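Local coordinates for ribosomal protein S2-related protein (Deinococcus radiodurans, PDB 2JH3) that binds a [4Fe-4S] cluster and probably acts as a sirohydrochlorin ferrochelatase, at residues 295-300 / 306-311; 349-354 / 370-375. All coordinates share one frame; numbering follows the deposited sequence.

Both contacts lie in the DR2241 stabilising domain, and they follow one another along the chain, neither enclosing nor crossing the other. Contact 1 closes first: strands 297-302 and 305-310 pair as a beta hairpin across a short turn. Much further along, contact 2 closes a loop of fifteen intervening residues that includes strand 355-359, which joins the same sheet beside strand 305-310, and most of helix 361-371. The centres are 10 Å apart, and Glu296 bridges them through its backbone N to the hydroxyl of Tyr372 and its carboxylate to the amide of Leu351. The hairpin start, the loop before strand 355-359 and the helix end are thus joined near the second subunit.

Contact 1 (295-300 / 306-311); sequences GEVLLT and FELRHT
His310 lies alongside Glu296 at the open end of an antiparallel beta hairpin whose strand axes run 160° apart. Its CB is 4.0 Å from Glu296 O. With CG anti to the backbone N (chi1 -163°), the ring lies under that carbonyl, its O over one face near the rim. His310 CG is 3.6 Å and ND1 3.5 Å from Glu296 O. Towards the tip, CE1 comes 3.6 Å from Glu296 OE2. NE2 is 3.4 Å from the same oxygen, and the carboxylate and ring planes are 71° apart. Glu296 CB stands over the ring face in a CH-pi contact, 4.2 Å from the centroid. ND1 is hydrogen-bonded to Leu312 N, NE2 weakly to Leu351 O, and Glu296 OE2 forms a salt bridge with Arg349 of the second subunit. Were His310 replaced by an alanine, the amide of Leu312 would probably lose its acceptor and a gap would open beside Glu296. Glu296 O also accepts Thr311 N at 2.8 Å. Further along, Leu298 with Arg309 and Thr300 with Glu307 form hydrogen-bonded pairs. On their side of the sheet Arg309 grips Glu307 side-on with NE and NH2. On the other, Leu299 CD1 packs 3.6 Å from Leu308 CD1. Helix 361-371 covers Val297, Leu299 and Leu308, helix 275-290 touches Leu299 and Phe306, and strands 292-294 and 355-359 flank the hairpin.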
loop_
_atom_site.group_PDB
_atom_site.type_symbol
_atom_site.label_atom_id
_atom_site.label_comp_id
_atom_site.label_asym_id
_atom_site.label_seq_id
_atom_site.Cartn_x
_atom_site.Cartn_y
_atom_site.Cartn_z
ATOM N N GLY A 295 0.121 2.181 -16.798
ATOM C CA GLY A 295 0.061 2.070 -15.325
ATOM C C GLY A 295 -1.089 2.904 -14.820
ATOM O O GLY A 295 -2.243 2.698 -15.190
ATOM N N GLU A 296 -0.786 3.875 -13.951
ATOM C CA GLU A 296 -1.761 4.730 -13.332
ATOM C C GLU A 296 -1.844 6.122 -13.984
ATOM O O GLU A 296 -2.462 7.043 -13.395
ATOM C CB GLU A 296 -1.396 4.946 -11.873
ATOM C CG GLU A 296 -1.595 3.731 -10.921
ATOM C CD GLU A 296 -1.398 4.132 -9.393
ATOM O OE1 GLU A 296 -0.227 4.284 -8.964
ATOM O OE2 GLU A 296 -2.407 4.185 -8.631
ATOM N N VAL A 297 -1.343 6.232 -15.203
ATOM C CA VAL A 297 -1.318 7.485 -15.946
ATOM C C VAL A 297 -2.104 7.460 -17.238
ATOM O O VAL A 297 -2.064 6.489 -18.002
ATOM C CB VAL A 297 0.152 7.947 -16.210
ATOM C CG1 VAL A 297 0.264 9.206 -17.079
ATOM C CG2 VAL A 297 0.743 8.261 -14.890
ATOM N N LEU A 298 -2.860 8.540 -17.434
ATOM C CA LEU A 298 -3.677 8.795 -18.602
ATOM C C LEU A 298 -2.902 9.784 -19.498
ATOM O O LEU A 298 -2.503 10.850 -19.038
ATOM C CB LEU A 298 -5.041 9.396 -18.221
ATOM C CG LEU A 298 -6.013 9.651 -19.390
ATOM C CD1 LEU A 298 -6.341 8.453 -20.097
ATOM C CD2 LEU A 298 -7.277 10.297 -18.895
ATOM N N LEU A 299 -2.621 9.376 -20.738
ATOM C CA LEU A 299 -1.853 10.175 -21.703
ATOM C C LEU A 299 -2.828 10.588 -22.846
ATOM O O LEU A 299 -3.409 9.714 -23.485
ATOM C CB LEU A 299 -0.682 9.323 -22.178
ATOM C CG LEU A 299 0.347 9.890 -23.159
ATOM C CD1 LEU A 299 0.851 11.336 -22.773
ATOM C CD2 LEU A 299 1.504 8.928 -23.333
ATOM N N THR A 300 -3.045 11.916 -23.032
ATOM C CA THR A 300 -4.084 12.487 -23.899
ATOM C C THR A 300 -3.364 13.458 -24.879
ATOM O O THR A 300 -2.547 14.259 -24.445
ATOM C CB THR A 300 -5.077 13.295 -23.095
ATOM O OG1 THR A 300 -5.542 12.506 -21.996
ATOM C CG2 THR A 300 -6.294 13.632 -23.905
ATOM N N PHE A 306 0.977 17.233 -25.186
ATOM C CA PHE A 306 0.395 16.070 -24.562
ATOM C C PHE A 306 0.008 16.415 -23.160
ATOM O O PHE A 306 0.750 17.162 -22.479
ATOM C CB PHE A 306 1.392 14.918 -24.615
ATOM C CG PHE A 306 1.625 14.450 -25.966
ATOM C CD1 PHE A 306 0.700 13.564 -26.595
ATOM C CD2 PHE A 306 2.729 14.899 -26.660
ATOM C CE1 PHE A 306 0.926 13.179 -27.915
ATOM C CE2 PHE A 306 2.933 14.511 -28.002
ATOM C CZ PHE A 306 2.044 13.658 -28.595
ATOM N N GLU A 307 -1.086 15.845 -22.689
ATOM C CA GLU A 307 -1.438 15.990 -21.240
ATOM C C GLU A 307 -1.298 14.640 -20.528
ATOM O O GLU A 307 -1.703 13.590 -21.054
ATOM C CB GLU A 307 -2.857 16.501 -21.054
ATOM C CG GLU A 307 -3.116 16.906 -19.555
ATOM C CD GLU A 307 -4.545 16.691 -19.006
ATOM O OE1 GLU A 307 -5.172 17.687 -18.556
ATOM O OE2 GLU A 307 -5.038 15.553 -19.006
ATOM N N LEU A 308 -0.650 14.639 -19.373
ATOM C CA LEU A 308 -0.652 13.478 -18.470
ATOM C C LEU A 308 -1.365 13.812 -17.143
ATOM O O LEU A 308 -1.298 14.954 -16.614
ATOM C CB LEU A 308 0.779 13.057 -18.221
ATOM C CG LEU A 308 1.659 12.559 -19.394
ATOM C CD1 LEU A 308 2.122 13.724 -20.338
ATOM C CD2 LEU A 308 2.820 11.974 -18.946
ATOM N N ARG A 309 -2.088 12.849 -16.591
ATOM C CA ARG A 309 -2.680 12.988 -15.250
ATOM C C ARG A 309 -2.879 11.585 -14.710
ATOM O O ARG A 309 -2.730 10.598 -15.427
ATOM C CB ARG A 309 -4.028 13.745 -15.268
ATOM C CG ARG A 309 -5.120 13.012 -15.937
ATOM C CD ARG A 309 -6.416 13.739 -15.859
ATOM N NE ARG A 309 -6.440 15.111 -16.441
ATOM C CZ ARG A 309 -7.451 15.945 -16.262
ATOM N NH1 ARG A 309 -8.521 15.621 -15.558
ATOM N NH2 ARG A 309 -7.440 17.107 -16.817
ATOM N N HIS A 310 -3.247 11.487 -13.431
ATOM C CA HIS A 310 -3.515 10.173 -12.839
ATOM C C HIS A 310 -4.827 9.668 -13.448
ATOM O O HIS A 310 -5.779 10.413 -13.584
ATOM C CB HIS A 310 -3.617 10.320 -11.337
ATOM C CG HIS A 310 -3.489 9.056 -10.578
ATOM N ND1 HIS A 310 -4.428 8.062 -10.627
ATOM C CD2 HIS A 310 -2.595 8.677 -9.651
ATOM C CE1 HIS A 310 -4.087 7.105 -9.780
ATOM N NE2 HIS A 310 -2.984 7.454 -9.180
ATOM N N THR A 311 -4.921 8.374 -13.767
ATOM C CA THR A 311 -6.169 7.828 -14.196
ATOM C C THR A 311 -7.368 8.020 -13.237
ATOM O O THR A 311 -8.504 8.172 -13.702
ATOM C CB THR A 311 -6.008 6.364 -14.537
ATOM O OG1 THR A 311 -5.368 5.716 -13.467
ATOM C CG2 THR A 311 -5.165 6.162 -15.762
HETATM O O HOH W 1 -4.888 2.922 -14.427
HETATM O O HOH W 2 -4.626 13.006 -19.755
#

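Contact 2 (349-354 / 370-375); sequences RTLPRG and LLYPAV
The end of helix 361-371 meets the loop leading into strand 355-359 where Leu371 and Tyr372 receive the side chain of Leu351. Their contact is small, burying 99 Å² over both sides, and the nearest pair of CA atoms, Leu351 and Leu371, is still 9.7 Å apart, which shows that side chains alone bridge the space. Leu351 points toward the helix end; a chi1 near 180° (-165°) swings CG opposite the backbone N and carries it that way, where the branch puts one methyl against each partner. CD1 of Leu351 lies 4.2 Å from CD1 of Leu371, a purely apolar contact. CD2 of Leu351 approaches OH of Tyr372 at 4.0 Å, the leucine running at a slant to the tyrosine. All three side chains also touch Val297 of strand 297-302, so the contact belongs to the layer between the helix and the mixed sheet of the DR2241 stabilising domain. The hydroxyl of Tyr372 has its polar partner in the backbone N of Glu296. Tyr372 is the first residue to leave helical geometry, and Val375 N bonds back to its carbonyl O at 3.3 Å as helix 375-383 begins, with Ala374 as its N-cap residue. The tyrosine side chain is about 10 Å from the iron-sulfur cluster, while Arg349, two residues before Leu351, reaches Glu296 of the second subunit in a salt bridge.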
loop_
_atom_site.group_PDB
_atom_site.type_symbol
_atom_site.label_atom_id
_atom_site.label_comp_id
_atom_site.label_asym_id
_atom_site.label_seq_id
_atom_site.Cartn_x
_atom_site.Cartn_y
_atom_site.Cartn_z
ATOM N N ARG A 349 1.836 0.954 -7.005
ATOM C CA ARG A 349 0.476 1.491 -7.129
ATOM C C ARG A 349 0.181 2.558 -6.071
ATOM O O ARG A 349 -0.818 2.504 -5.274
ATOM C CB ARG A 349 -0.513 0.339 -7.087
ATOM C CG ARG A 349 -1.863 0.587 -7.858
ATOM C CD ARG A 349 -3.021 -0.270 -7.310
ATOM N NE ARG A 349 -2.669 -1.696 -7.498
ATOM C CZ ARG A 349 -3.504 -2.717 -7.324
ATOM N NH1 ARG A 349 -4.728 -2.485 -6.933
ATOM N NH2 ARG A 349 -3.094 -3.951 -7.492
ATOM N N THR A 350 1.017 3.605 -6.062
ATOM C CA THR A 350 1.006 4.638 -5.029
ATOM C C THR A 350 1.216 6.015 -5.619
ATOM O O THR A 350 1.509 6.928 -4.884
ATOM C CB THR A 350 2.099 4.377 -4.022
ATOM O OG1 THR A 350 3.333 4.407 -4.718
ATOM C CG2 THR A 350 1.909 3.004 -3.343
ATOM N N LEU A 351 0.937 6.203 -6.926
ATOM C CA LEU A 351 1.131 7.475 -7.596
ATOM C C LEU A 351 0.114 8.384 -6.958
ATOM O O LEU A 351 -0.994 7.996 -6.760
ATOM C CB LEU A 351 0.863 7.363 -9.088
ATOM C CG LEU A 351 1.306 8.448 -10.039
ATOM C CD1 LEU A 351 2.743 8.446 -10.036
ATOM C CD2 LEU A 351 0.750 8.166 -11.414
ATOM N N PRO A 352 0.503 9.586 -6.590
ATOM C CA PRO A 352 -0.437 10.539 -6.045
ATOM C C PRO A 352 -1.355 11.202 -7.102
ATOM O O PRO A 352 -1.039 11.268 -8.284
ATOM C CB PRO A 352 0.496 11.541 -5.314
ATOM C CG PRO A 352 1.684 11.586 -6.208
ATOM C CD PRO A 352 1.865 10.140 -6.676
ATOM N N ARG A 353 -2.534 11.583 -6.629
ATOM C CA ARG A 353 -3.499 12.331 -7.354
ATOM C C ARG A 353 -3.194 13.830 -7.252
ATOM O O ARG A 353 -2.322 14.259 -6.531
ATOM C CB ARG A 353 -4.922 12.024 -6.877
ATOM C CG ARG A 353 -5.403 10.665 -7.245
ATOM C CD ARG A 353 -6.702 10.312 -6.506
ATOM N NE ARG A 353 -6.439 9.913 -5.136
ATOM C CZ ARG A 353 -7.332 9.482 -4.232
ATOM N NH1 ARG A 353 -8.614 9.435 -4.533
ATOM N NH2 ARG A 353 -6.888 9.061 -3.039
ATOM N N GLY A 354 -3.855 14.581 -8.110
ATOM C CA GLY A 354 -3.920 16.032 -7.959
ATOM C C GLY A 354 -3.101 16.929 -8.881
ATOM O O GLY A 354 -3.146 18.154 -8.773
ATOM N N LEU A 370 11.450 9.841 -16.615
ATOM C CA LEU A 370 11.584 10.148 -15.233
ATOM C C LEU A 370 10.368 9.663 -14.372
ATOM O O LEU A 370 10.517 9.467 -13.180
ATOM C CB LEU A 370 11.818 11.659 -15.048
ATOM C CG LEU A 370 13.103 12.272 -15.646
ATOM C CD1 LEU A 370 13.154 13.769 -15.495
ATOM C CD2 LEU A 370 14.436 11.591 -15.143
ATOM N N LEU A 371 9.179 9.603 -14.954
ATOM C CA LEU A 371 7.958 9.240 -14.266
ATOM C C LEU A 371 7.901 7.737 -13.990
ATOM O O LEU A 371 7.611 7.259 -12.885
ATOM C CB LEU A 371 6.773 9.590 -15.143
ATOM C CG LEU A 371 5.391 9.128 -14.596
ATOM C CD1 LEU A 371 5.008 9.782 -13.350
ATOM C CD2 LEU A 371 4.333 9.456 -15.622
ATOM N N TYR A 372 8.211 6.984 -15.043
ATOM C CA TYR A 372 8.205 5.533 -14.976
ATOM C C TYR A 372 9.471 4.943 -15.655
ATOM O O TYR A 372 9.405 4.383 -16.736
ATOM C CB TYR A 372 6.955 4.948 -15.667
ATOM C CG TYR A 372 5.599 4.940 -14.939
ATOM C CD1 TYR A 372 5.453 4.332 -13.688
ATOM C CD2 TYR A 372 4.466 5.457 -15.541
ATOM C CE1 TYR A 372 4.251 4.265 -13.068
ATOM C CE2 TYR A 372 3.217 5.413 -14.912
ATOM C CZ TYR A 372 3.109 4.743 -13.684
ATOM O OH TYR A 372 1.915 4.655 -12.948
ATOM N N PRO A 373 10.619 5.029 -14.993
ATOM C CA PRO A 373 11.901 4.545 -15.546
ATOM C C PRO A 373 11.875 3.125 -16.049
ATOM O O PRO A 373 11.414 2.250 -15.355
ATOM C CB PRO A 373 12.835 4.627 -14.356
ATOM C CG PRO A 373 12.270 5.593 -13.539
ATOM C CD PRO A 373 10.828 5.588 -13.656
ATOM N N ALA A 374 12.328 2.959 -17.304
ATOM C CA ALA A 374 12.539 1.690 -17.966
ATOM C C ALA A 374 11.300 0.952 -18.396
ATOM O O ALA A 374 11.419 -0.029 -19.076
ATOM C CB ALA A 374 13.479 0.727 -17.147
ATOM N N VAL A 375 10.123 1.469 -18.054
ATOM C CA VAL A 375 8.896 0.804 -18.351
ATOM C C VAL A 375 8.651 0.742 -19.870
ATOM O O VAL A 375 8.193 -0.245 -20.383
ATOM C CB VAL A 375 7.728 1.470 -17.548
ATOM C CG1 VAL A 375 6.410 1.012 -18.025
ATOM C CG2 VAL A 375 7.857 1.171 -16.056
#